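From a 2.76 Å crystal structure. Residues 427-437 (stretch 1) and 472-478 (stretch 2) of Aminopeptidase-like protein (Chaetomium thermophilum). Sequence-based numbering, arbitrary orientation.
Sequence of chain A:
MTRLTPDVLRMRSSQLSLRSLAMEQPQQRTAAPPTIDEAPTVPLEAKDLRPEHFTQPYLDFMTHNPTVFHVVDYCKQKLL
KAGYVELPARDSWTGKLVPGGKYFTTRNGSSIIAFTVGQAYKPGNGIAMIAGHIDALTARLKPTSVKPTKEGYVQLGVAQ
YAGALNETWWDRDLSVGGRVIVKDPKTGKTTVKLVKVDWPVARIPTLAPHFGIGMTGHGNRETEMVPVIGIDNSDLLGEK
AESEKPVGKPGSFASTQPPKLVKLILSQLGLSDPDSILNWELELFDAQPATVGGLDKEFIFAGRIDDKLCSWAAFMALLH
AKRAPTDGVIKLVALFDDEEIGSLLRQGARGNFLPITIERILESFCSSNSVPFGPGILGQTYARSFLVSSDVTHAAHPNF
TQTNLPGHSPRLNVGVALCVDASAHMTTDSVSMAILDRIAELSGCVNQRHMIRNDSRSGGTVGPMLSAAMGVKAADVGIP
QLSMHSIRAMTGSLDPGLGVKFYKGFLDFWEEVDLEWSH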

# COMPACT_ATOMS: atom_id res chain seq x y z
N THR A 427 17.32 -39.30 -5.18
CA THR A 427 17.63 -40.72 -5.32
C THR A 427 19.11 -41.02 -5.09
O THR A 427 19.46 -41.95 -4.35
N THR A 428 19.98 -40.25 -5.73
CA THR A 428 21.42 -40.47 -5.64
C THR A 428 21.88 -40.41 -4.19
O THR A 428 21.32 -39.67 -3.38
N ASP A 429 22.88 -41.22 -3.86
CA ASP A 429 23.41 -41.28 -2.50
C ASP A 429 24.86 -41.76 -2.55
O ASP A 429 25.39 -42.03 -3.63
N SER A 430 25.50 -41.86 -1.39
CA SER A 430 26.92 -42.17 -1.34
C SER A 430 27.24 -43.52 -1.98
O SER A 430 28.29 -43.69 -2.59
N VAL A 431 26.32 -44.47 -1.86
CA VAL A 431 26.51 -45.76 -2.50
C VAL A 431 26.31 -45.66 -4.01
O VAL A 431 27.14 -46.14 -4.78
N SER A 432 25.22 -45.02 -4.44
CA SER A 432 24.96 -44.82 -5.86
C SER A 432 26.12 -44.09 -6.54
O SER A 432 26.54 -44.46 -7.63
N MET A 433 26.63 -43.06 -5.87
CA MET A 433 27.73 -42.29 -6.44
C MET A 433 29.02 -43.11 -6.50
O MET A 433 29.78 -42.99 -7.46
N ALA A 434 29.25 -43.94 -5.50
CA ALA A 434 30.44 -44.80 -5.49
C ALA A 434 30.45 -45.73 -6.69
O ALA A 434 31.48 -45.93 -7.34
N ILE A 435 29.28 -46.29 -7.00
CA ILE A 435 29.14 -47.20 -8.13
C ILE A 435 29.36 -46.50 -9.47
O ILE A 435 30.13 -46.96 -10.30
N LEU A 436 28.69 -45.37 -9.67
CA LEU A 436 28.75 -44.68 -10.96
C LEU A 436 30.07 -43.94 -11.16
O LEU A 436 30.51 -43.76 -12.29
N ASP A 437 30.70 -43.50 -10.07
CA ASP A 437 32.04 -42.95 -10.19
C ASP A 437 33.01 -44.06 -10.60
O ASP A 437 33.94 -43.83 -11.37
N VAL A 472 14.75 -51.08 -6.33
CA VAL A 472 16.03 -51.23 -6.99
C VAL A 472 16.96 -50.10 -6.61
O VAL A 472 16.54 -48.95 -6.45
N LYS A 473 18.23 -50.43 -6.44
CA LYS A 473 19.25 -49.44 -6.16
C LYS A 473 19.31 -48.48 -7.35
O LYS A 473 19.20 -48.90 -8.50
N ALA A 474 19.43 -47.18 -7.09
CA ALA A 474 19.19 -46.20 -8.14
C ALA A 474 19.94 -44.88 -7.96
O ALA A 474 20.38 -44.54 -6.86
N ALA A 475 20.07 -44.14 -9.05
CA ALA A 475 20.66 -42.80 -9.03
C ALA A 475 19.99 -41.92 -10.07
O ALA A 475 19.49 -42.41 -11.09
N ASP A 476 19.96 -40.61 -9.81
CA ASP A 476 19.53 -39.67 -10.83
C ASP A 476 20.72 -39.06 -11.53
O ASP A 476 21.64 -38.53 -10.91
N VAL A 477 20.67 -39.12 -12.85
CA VAL A 477 21.80 -38.82 -13.70
C VAL A 477 21.33 -37.91 -14.82
O VAL A 477 20.23 -38.08 -15.33
N GLY A 478 22.13 -36.92 -15.18
CA GLY A 478 21.71 -36.05 -16.26
C GLY A 478 22.81 -35.40 -17.06
O GLY A 478 23.90 -35.12 -16.57

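The most unusual feature of this contact is the crowding around Ser432 OG at the start of the helix: it lies 2.6 Å from Ala474 O on the strand and only 2.5 Å from Asp429 OD1 in its own stretch, a very short distance. The hydroxyl has a single proton and both oxygens are within its reach, so which one receives it remains open. Ser432 (chi1 m) points toward the strand, and its CB also rests on Ala475 CB at 3.7 Å.

Asp429 occupies the N-cap position. With chi1 in p, its side chain reaches forward to the first helical turn, where OD1 accepts a capping hydrogen bond from Ser432 N at 2.9 Å, satisfying an amide that has no earlier helical carbonyl to bind. The same carboxylate faces Lys473: Asp429 OD2 and Lys473 NZ form a long salt bridge at 3.9 Å. The lysine leaves its backbone sideways, but its end swings nearer the helix through a chain whose first three chi angles lie off the usual wells. Its CE comes within 3.5 Å of Ser432 OG, and its NZ stands 3.1 Å from Val431 CG1, a tight approach of an amine to a methyl group. Val431 itself is t and points toward the strand.

In the loop before the helix, two threonines, both m, engage the strand differently. Thr428 points sideways, yet its OG1 accepts a hydrogen bond from Asp476 N at 3.0 Å with an N-H...O angle of 150°, tying side chain to strand backbone where the CA traces of the two stretches come closest, with Thr428 CA and Ala475 CA 4.2 Å apart. Thr427 points toward the strand. Its OG1 donates a weak hydrogen bond to Asp476 OD1 at 3.0 Å, the carboxylate of Asp476 (chi1 m) having turned nearer the loop, and Thr427 CG2 lies 3.5 Å from Ala474 CB and 3.3 Å from Ala474 O.

One turn beyond Ser432, the contact becomes apolar. Leu436, an m,t rotamer pointing toward the strand, places CD1 3.5 Å from Ala475 CB and 3.7 Å from Val477 CG2; Val477 is t. The small side chain of Ala475 thus meets both Ser432 and Leu436, residues four apart that lie on the same side of the helix. Ile435 (m,t) also points toward stretch 2, but its CD1 comes no nearer than 5.1 Å, to Lys473 CG. Helix and strand axes approach to 7.9 Å at 73°, and the two stretches together bury 442 Å².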

# COMPACT_ATOMS: atom_id res chain seq x y z
CB THR A 427 17.25 -41.24 -6.72
OG1 THR A 427 15.83 -41.14 -6.90
CG2 THR A 427 17.67 -42.68 -6.88
CB THR A 428 22.20 -39.43 -6.47
OG1 THR A 428 21.54 -39.22 -7.72
CG2 THR A 428 23.62 -39.91 -6.73
CB ASP A 429 22.53 -42.17 -1.61
CG ASP A 429 22.67 -43.66 -1.92
OD1 ASP A 429 22.79 -44.02 -3.11
OD2 ASP A 429 22.64 -44.46 -0.97
CB SER A 430 27.44 -42.12 0.11
OG SER A 430 26.91 -43.18 0.89
CB VAL A 431 25.56 -46.83 -1.92
CG1 VAL A 431 25.73 -48.14 -2.67
CG2 VAL A 431 25.84 -47.02 -0.43
CB SER A 432 23.66 -44.05 -6.08
OG SER A 432 22.56 -44.71 -5.48
CB MET A 433 27.96 -41.00 -5.64
CG MET A 433 27.03 -39.86 -6.06
SD MET A 433 27.27 -38.27 -5.24
CE MET A 433 26.77 -38.66 -3.57
CB ALA A 434 30.52 -45.60 -4.19
CB ILE A 435 27.75 -47.87 -8.13
CG1 ILE A 435 27.57 -48.73 -6.88
CG2 ILE A 435 27.55 -48.71 -9.39
CD1 ILE A 435 26.13 -49.06 -6.57
CB LEU A 436 27.58 -43.71 -11.12
CG LEU A 436 26.15 -44.26 -11.06
CD1 LEU A 436 25.19 -43.10 -11.06
CD2 LEU A 436 25.86 -45.19 -12.23
CB ASP A 437 32.50 -42.30 -8.88
CG ASP A 437 32.02 -40.86 -8.75
OD1 ASP A 437 31.41 -40.35 -9.71
OD2 ASP A 437 32.28 -40.24 -7.70
CB VAL A 472 15.85 -51.28 -8.53
CG1 VAL A 472 17.20 -51.27 -9.25
CG2 VAL A 472 15.05 -52.51 -8.93
CB LYS A 473 20.56 -50.18 -5.90
CG LYS A 473 21.42 -49.64 -4.83
CD LYS A 473 20.77 -48.52 -4.08
CE LYS A 473 21.85 -47.57 -3.60
NZ LYS A 473 22.61 -48.11 -2.46
CB ALA A 474 17.69 -45.93 -8.26
CB ALA A 475 22.15 -42.87 -9.29
CB ASP A 476 18.64 -38.56 -10.28
CG ASP A 476 17.20 -38.98 -10.18
OD1 ASP A 476 16.88 -39.89 -9.40
OD2 ASP A 476 16.38 -38.45 -10.97
CB VAL A 477 22.39 -40.14 -14.24
CG1 VAL A 477 23.21 -39.92 -15.46
CG2 VAL A 477 23.22 -40.83 -13.16